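Local coordinates for protein YghZ aldo-keto reductase (Escherichia coli, PDB 4AST) that probably catalyses the NADPH-dependent reduction of aldehydes and ketones to alcohols, as other aldo-keto reductases do, at residues A27-L32 with V295-I300; A87-L92 with Y131-Y136. All blocks are in the same frame, centred on the assembly; numbering follows the deposited sequence.

Interaction 1: A27-L32 with V295-I300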
loop_
_atom_site.group_PDB
_atom_site.type_symbol
_atom_site.label_atom_id
_atom_site.label_comp_id
_atom_site.label_asym_id
_atom_site.label_seq_id
_atom_site.Cartn_x
_atom_site.Cartn_y
_atom_site.Cartn_z
ATOM N N ALA B 27 -32.090 24.014 -8.266
ATOM C CA ALA B 27 -33.551 23.949 -8.026
ATOM C C ALA B 27 -34.076 22.613 -8.445
ATOM O O ALA B 27 -35.088 22.136 -7.895
ATOM C CB ALA B 27 -34.327 25.057 -8.702
ATOM N N LEU B 28 -33.421 22.006 -9.417
ATOM C CA LEU B 28 -33.738 20.619 -9.806
ATOM C C LEU B 28 -32.552 19.706 -9.542
ATOM O O LEU B 28 -31.406 20.026 -9.947
ATOM C CB LEU B 28 -34.140 20.540 -11.293
ATOM C CG LEU B 28 -35.438 21.370 -11.583
ATOM C CD1 LEU B 28 -35.013 22.769 -11.936
ATOM C CD2 LEU B 28 -36.275 20.910 -12.726
ATOM N N SER B 29 -32.801 18.625 -8.812
ATOM C CA SER B 29 -31.769 17.674 -8.484
ATOM C C SER B 29 -32.153 16.368 -9.121
ATOM O O SER B 29 -33.350 16.086 -9.265
ATOM C CB SER B 29 -31.689 17.517 -6.959
ATOM O OG SER B 29 -31.338 18.752 -6.308
ATOM N N LEU B 30 -31.171 15.526 -9.457
ATOM C CA LEU B 30 -31.449 14.197 -10.007
ATOM C C LEU B 30 -31.404 13.118 -8.922
ATOM O O LEU B 30 -30.422 12.979 -8.193
ATOM C CB LEU B 30 -30.473 13.865 -11.091
ATOM C CG LEU B 30 -30.662 12.531 -11.813
ATOM C CD1 LEU B 30 -31.766 12.530 -12.813
ATOM C CD2 LEU B 30 -29.325 12.211 -12.460
ATOM N N GLY B 31 -32.498 12.394 -8.798
ATOM C CA GLY B 31 -32.597 11.258 -7.918
ATOM C C GLY B 31 -32.341 9.996 -8.711
ATOM O O GLY B 31 -32.676 9.945 -9.887
ATOM N N LEU B 32 -31.681 9.020 -8.074
ATOM C CA LEU B 32 -31.259 7.806 -8.755
ATOM C C LEU B 32 -32.086 6.652 -8.232
ATOM O O LEU B 32 -31.707 5.476 -8.324
ATOM C CB LEU B 32 -29.795 7.567 -8.534
ATOM C CG LEU B 32 -28.908 8.402 -9.478
ATOM C CD1 LEU B 32 -28.788 9.855 -9.067
ATOM C CD2 LEU B 32 -27.540 7.706 -9.592
ATOM N N VAL B 295 -39.110 25.681 -0.523
ATOM C CA VAL B 295 -38.599 24.501 -1.125
ATOM C C VAL B 295 -37.229 24.820 -1.748
ATOM O O VAL B 295 -37.105 25.766 -2.515
ATOM C CB VAL B 295 -39.640 23.936 -2.076
ATOM C CG1 VAL B 295 -39.124 22.779 -2.905
ATOM C CG2 VAL B 295 -40.817 23.492 -1.214
ATOM N N THR B 296 -36.203 24.077 -1.340
ATOM C CA THR B 296 -34.871 24.284 -1.842
ATOM C C THR B 296 -34.672 23.638 -3.239
ATOM O O THR B 296 -34.016 24.231 -4.082
ATOM C CB THR B 296 -33.826 23.698 -0.910
ATOM O OG1 THR B 296 -34.115 24.052 0.450
ATOM C CG2 THR B 296 -32.392 24.252 -1.351
ATOM N N SER B 297 -35.254 22.449 -3.464
ATOM C CA SER B 297 -35.068 21.725 -4.694
ATOM C C SER B 297 -36.142 20.678 -4.856
ATOM O O SER B 297 -36.843 20.365 -3.922
ATOM C CB SER B 297 -33.680 21.061 -4.680
ATOM O OG SER B 297 -33.264 20.545 -5.923
ATOM N N VAL B 298 -36.284 20.156 -6.061
ATOM C CA VAL B 298 -37.190 19.065 -6.345
ATOM C C VAL B 298 -36.398 17.970 -7.002
ATOM O O VAL B 298 -35.474 18.235 -7.796
ATOM C CB VAL B 298 -38.299 19.475 -7.301
ATOM C CG1 VAL B 298 -39.102 20.656 -6.716
ATOM C CG2 VAL B 298 -37.711 19.899 -8.634
ATOM N N LEU B 299 -36.764 16.738 -6.682
ATOM C CA LEU B 299 -36.050 15.567 -7.146
ATOM C C LEU B 299 -36.703 14.957 -8.360
ATOM O O LEU B 299 -37.708 14.278 -8.234
ATOM C CB LEU B 299 -36.014 14.518 -6.039
ATOM C CG LEU B 299 -34.820 14.718 -5.100
ATOM C CD1 LEU B 299 -35.099 13.902 -3.851
ATOM C CD2 LEU B 299 -33.492 14.321 -5.717
ATOM N N ILE B 300 -36.106 15.162 -9.527
ATOM C CA ILE B 300 -36.629 14.565 -10.753
ATOM C C ILE B 300 -35.872 13.273 -11.009
ATOM O O ILE B 300 -34.782 13.091 -10.477
ATOM C CB ILE B 300 -36.529 15.542 -11.965
ATOM C CG1 ILE B 300 -35.108 15.921 -12.298
ATOM C CG2 ILE B 300 -37.045 16.932 -11.653
ATOM C CD1 ILE B 300 -34.976 16.657 -13.607
#
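The pairing of Leu28, Ser29 and Leu30 with Val298, Leu299 and Ile300 closes the parallel beta barrel, joining strand 24-31 to strand 297-300 across some 260 residues of chain. The two short strands run the same way at 35°, and their amides interlock in the staggered pattern of a parallel ladder. Val298 N donates to Ala27 O (3.0 Å), Ser29 N to Val298 O (2.9 Å), Ile300 N to Ser29 O and Gly31 N to Ile300 O. The two bonds given by Ser29 and Gly31 are almost straight.

Ser29, Ser297 and Leu299 share the barrel interior with Ile220 of strand 218-221, whereas Val298 faces the leucines of helix 281-290 outside. On the inner face the hydroxyls carry the contact: Ser29 OG donates to Ser297 OG at 2.7 Å, and Ser297 OG is also hydrogen-bonded to Pro26 O. With its OG anti to the backbone N (chi1 -168°), Ser297 reaches across to the neighbouring strand. Farther along, Leu299 CD2 lies 3.9 Å from Ser29 CB and 3.8 Å from Gly31 N, so that this methyl lies against the peptide between Leu30 and Gly31. On the outer face, Leu28 and Val298 lie side by side and point the same way, Leu28 CG to Val298 CG2 at 4.0 Å, while Leu28 CD2 meets Ile300 CG2 at 4.2 Å.

An alanine in place of Ser29 removes the hydroxyl that donates to Ser297 OG, and this buried oxygen would probably be left without that partner and freer to turn. The chemistry implies a seam fastened mainly by backbone bonds, with a chain of hydrogen bonds from Ser29 OG through Ser297 OG to Pro26 O inside and aliphatic packing outside.

Interaction 2: A87-L92 with Y131-Y136; sequences AYRDEL and YVDIFY
The 3-10 turn that carries Arg89 stands well off the chain at Tyr131 and Asp133, the nearest pair of CA atoms, Leu92 and Asp133, being 8.4 Å apart, so side chains span the gap. Arg89 does most of this, its chain bent at chi2 (84°) before running on to the guanidinium. NH1 and NH2 both grip one oxygen, Asp133 OD2, in a salt bridge. Arg89 NH1 meets the syn lone pair of Asp133 OD2 at 2.8 Å, and Arg89 NH2 comes to Asp133 OD2 from above the carboxylate plane at 3.1 Å. The guanidinium and carboxylate planes are nearly perpendicular, 87° apart, with OD2 close to the guanidinium plane. Arg89 NH2 also donates to Tyr131 O at 3.0 Å, from above the carbonyl plane, and passes 3.3 Å from Tyr131 CE1 of the obliquely turned ring. A water joins Asp90 OD1 (2.6 Å) to Tyr131 OH (2.7 Å).

Asp133 OD2 further accepts from Ile94 N, and OD1 forms a salt bridge with Lys114 of a neighbouring subunit, whose Gln122 binds Asp90 OD2. The charges of Arg89 and that Lys114, with the Ile94 amide as a further donor, probably favour the ionised carboxylate. The arrangement is that of an alpha-to-beta loop at the N-terminal end of a TIM barrel, tied to the start of the next strand along the sheet and here also built into a subunit interface.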
loop_
_atom_site.group_PDB
_atom_site.type_symbol
_atom_site.label_atom_id
_atom_site.label_comp_id
_atom_site.label_asym_id
_atom_site.label_seq_id
_atom_site.Cartn_x
_atom_site.Cartn_y
_atom_site.Cartn_z
ATOM N N ALA B 87 -12.481 14.773 -12.586
ATOM C CA ALA B 87 -12.110 16.140 -12.427
ATOM C C ALA B 87 -13.222 16.991 -11.836
ATOM O O ALA B 87 -13.020 18.212 -11.625
ATOM C CB ALA B 87 -11.778 16.702 -13.812
ATOM N N TYR B 88 -14.419 16.413 -11.645
ATOM C CA TYR B 88 -15.586 17.227 -11.314
ATOM C C TYR B 88 -16.247 16.905 -9.979
ATOM O O TYR B 88 -17.262 17.509 -9.627
ATOM C CB TYR B 88 -16.625 17.087 -12.408
ATOM C CG TYR B 88 -16.218 17.605 -13.759
ATOM C CD1 TYR B 88 -15.717 18.901 -13.929
ATOM C CD2 TYR B 88 -16.309 16.767 -14.911
ATOM C CE1 TYR B 88 -15.371 19.369 -15.206
ATOM C CE2 TYR B 88 -15.950 17.226 -16.177
ATOM C CZ TYR B 88 -15.474 18.511 -16.332
ATOM O OH TYR B 88 -15.155 18.961 -17.618
ATOM N N ARG B 89 -15.661 16.008 -9.193
ATOM C CA ARG B 89 -16.316 15.553 -7.980
ATOM C C ARG B 89 -16.572 16.705 -7.005
ATOM O O ARG B 89 -17.593 16.720 -6.302
ATOM C CB ARG B 89 -15.484 14.427 -7.300
ATOM C CG ARG B 89 -15.341 14.522 -5.758
ATOM C CD ARG B 89 -16.537 13.902 -5.217
ATOM N NE ARG B 89 -16.857 13.757 -3.802
ATOM C CZ ARG B 89 -17.964 14.250 -3.255
ATOM N NH1 ARG B 89 -18.696 15.191 -3.881
ATOM N NH2 ARG B 89 -18.313 13.844 -2.038
ATOM N N ASP B 90 -15.663 17.656 -6.935
ATOM C CA ASP B 90 -15.815 18.750 -5.977
ATOM C C ASP B 90 -16.795 19.790 -6.486
ATOM O O ASP B 90 -17.077 20.761 -5.802
ATOM C CB ASP B 90 -14.486 19.390 -5.658
ATOM C CG ASP B 90 -13.508 18.420 -4.960
ATOM O OD1 ASP B 90 -14.001 17.453 -4.314
ATOM O OD2 ASP B 90 -12.259 18.622 -5.080
ATOM N N GLU B 91 -17.372 19.567 -7.664
ATOM C CA GLU B 91 -18.470 20.401 -8.188
ATOM C C GLU B 91 -19.822 19.666 -7.994
ATOM O O GLU B 91 -20.855 20.134 -8.453
ATOM C CB GLU B 91 -18.237 20.667 -9.696
ATOM C CG GLU B 91 -17.175 21.708 -9.968
ATOM C CD GLU B 91 -16.837 21.910 -11.435
ATOM O OE1 GLU B 91 -17.745 22.133 -12.241
ATOM O OE2 GLU B 91 -15.671 21.755 -11.799
ATOM N N LEU B 92 -19.792 18.514 -7.320
ATOM C CA LEU B 92 -20.997 17.725 -7.105
ATOM C C LEU B 92 -21.361 17.650 -5.645
ATOM O O LEU B 92 -20.473 17.671 -4.759
ATOM C CB LEU B 92 -20.780 16.312 -7.620
ATOM C CG LEU B 92 -20.495 16.103 -9.066
ATOM C CD1 LEU B 92 -20.546 14.612 -9.381
ATOM C CD2 LEU B 92 -21.610 16.764 -9.807
ATOM N N TYR B 131 -16.131 10.452 1.187
ATOM C CA TYR B 131 -17.235 10.978 1.977
ATOM C C TYR B 131 -18.380 11.359 1.062
ATOM O O TYR B 131 -18.186 11.564 -0.140
ATOM C CB TYR B 131 -16.830 12.182 2.805
ATOM C CG TYR B 131 -16.292 13.311 1.994
ATOM C CD1 TYR B 131 -17.147 14.167 1.287
ATOM C CD2 TYR B 131 -14.923 13.576 1.939
ATOM C CE1 TYR B 131 -16.639 15.203 0.518
ATOM C CE2 TYR B 131 -14.424 14.641 1.188
ATOM C CZ TYR B 131 -15.293 15.450 0.481
ATOM O OH TYR B 131 -14.793 16.479 -0.299
ATOM N N VAL B 132 -19.589 11.344 1.604
ATOM C CA VAL B 132 -20.736 11.896 0.893
ATOM C C VAL B 132 -20.916 13.309 1.410
ATOM O O VAL B 132 -20.531 13.643 2.518
ATOM C CB VAL B 132 -22.027 11.102 1.164
ATOM C CG1 VAL B 132 -21.938 9.761 0.498
ATOM C CG2 VAL B 132 -22.376 11.036 2.692
ATOM N N ASP B 133 -21.472 14.132 0.580
ATOM C CA ASP B 133 -21.750 15.507 0.951
ATOM C C ASP B 133 -22.892 15.531 1.951
ATOM O O ASP B 133 -22.855 16.334 2.911
ATOM C CB ASP B 133 -22.076 16.323 -0.295
ATOM C CG ASP B 133 -20.935 16.345 -1.281
ATOM O OD1 ASP B 133 -20.016 17.179 -1.101
ATOM O OD2 ASP B 133 -20.925 15.492 -2.202
ATOM N N ILE B 134 -23.933 14.702 1.717
ATOM C CA ILE B 134 -25.057 14.611 2.631
ATOM C C ILE B 134 -25.398 13.189 2.973
ATOM O O ILE B 134 -25.624 12.381 2.097
ATOM C CB ILE B 134 -26.347 15.245 2.101
ATOM C CG1 ILE B 134 -26.062 16.585 1.411
ATOM C CG2 ILE B 134 -27.320 15.407 3.282
ATOM C CD1 ILE B 134 -27.309 17.214 0.834
ATOM N N PHE B 135 -25.500 12.888 4.269
ATOM C CA PHE B 135 -25.955 11.583 4.698
ATOM C C PHE B 135 -27.240 11.735 5.429
ATOM O O PHE B 135 -27.352 12.558 6.331
ATOM C CB PHE B 135 -24.904 10.955 5.634
ATOM C CG PHE B 135 -25.255 9.574 6.113
ATOM C CD1 PHE B 135 -25.596 8.592 5.223
ATOM C CD2 PHE B 135 -25.209 9.267 7.453
ATOM C CE1 PHE B 135 -25.880 7.318 5.638
ATOM C CE2 PHE B 135 -25.557 7.993 7.887
ATOM C CZ PHE B 135 -25.882 7.019 6.970
ATOM N N TYR B 136 -28.220 10.910 5.068
ATOM C CA TYR B 136 -29.532 10.993 5.644
ATOM C C TYR B 136 -29.913 9.776 6.465
ATOM O O TYR B 136 -29.550 8.657 6.093
ATOM C CB TYR B 136 -30.566 10.968 4.563
ATOM C CG TYR B 136 -30.796 12.200 3.732
ATOM C CD1 TYR B 136 -30.066 12.441 2.591
ATOM C CD2 TYR B 136 -31.881 13.053 4.013
ATOM C CE1 TYR B 136 -30.341 13.544 1.803
ATOM C CE2 TYR B 136 -32.188 14.118 3.194
ATOM C CZ TYR B 136 -31.411 14.365 2.096
ATOM O OH TYR B 136 -31.696 15.409 1.288
HETATM O O HOH W 1 -15.901 17.487 -2.529
#

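Both contacts belong to the same barrel, and along the chain interaction 2 is nested within the loop that interaction 1 closes. Their centres are about 15 Å apart and their nearest atoms about 6 Å, without touching. Strands 59-61 and 93-98 lie between strand 24-31 and strand 132-137 in the sheet order. Interaction 1 is buried, about 5 Å from the centre of the chain, and no other subunit reaches it; interaction 2 sits about 14 Å from that centre and meets neighbouring subunits. In aldo-keto reductases the catalytic pocket opens at the C-terminal ends of the barrel strands, probably the side where interaction 1 ends at Gly31 and Ile300; interaction 2 lies at the N-terminal end.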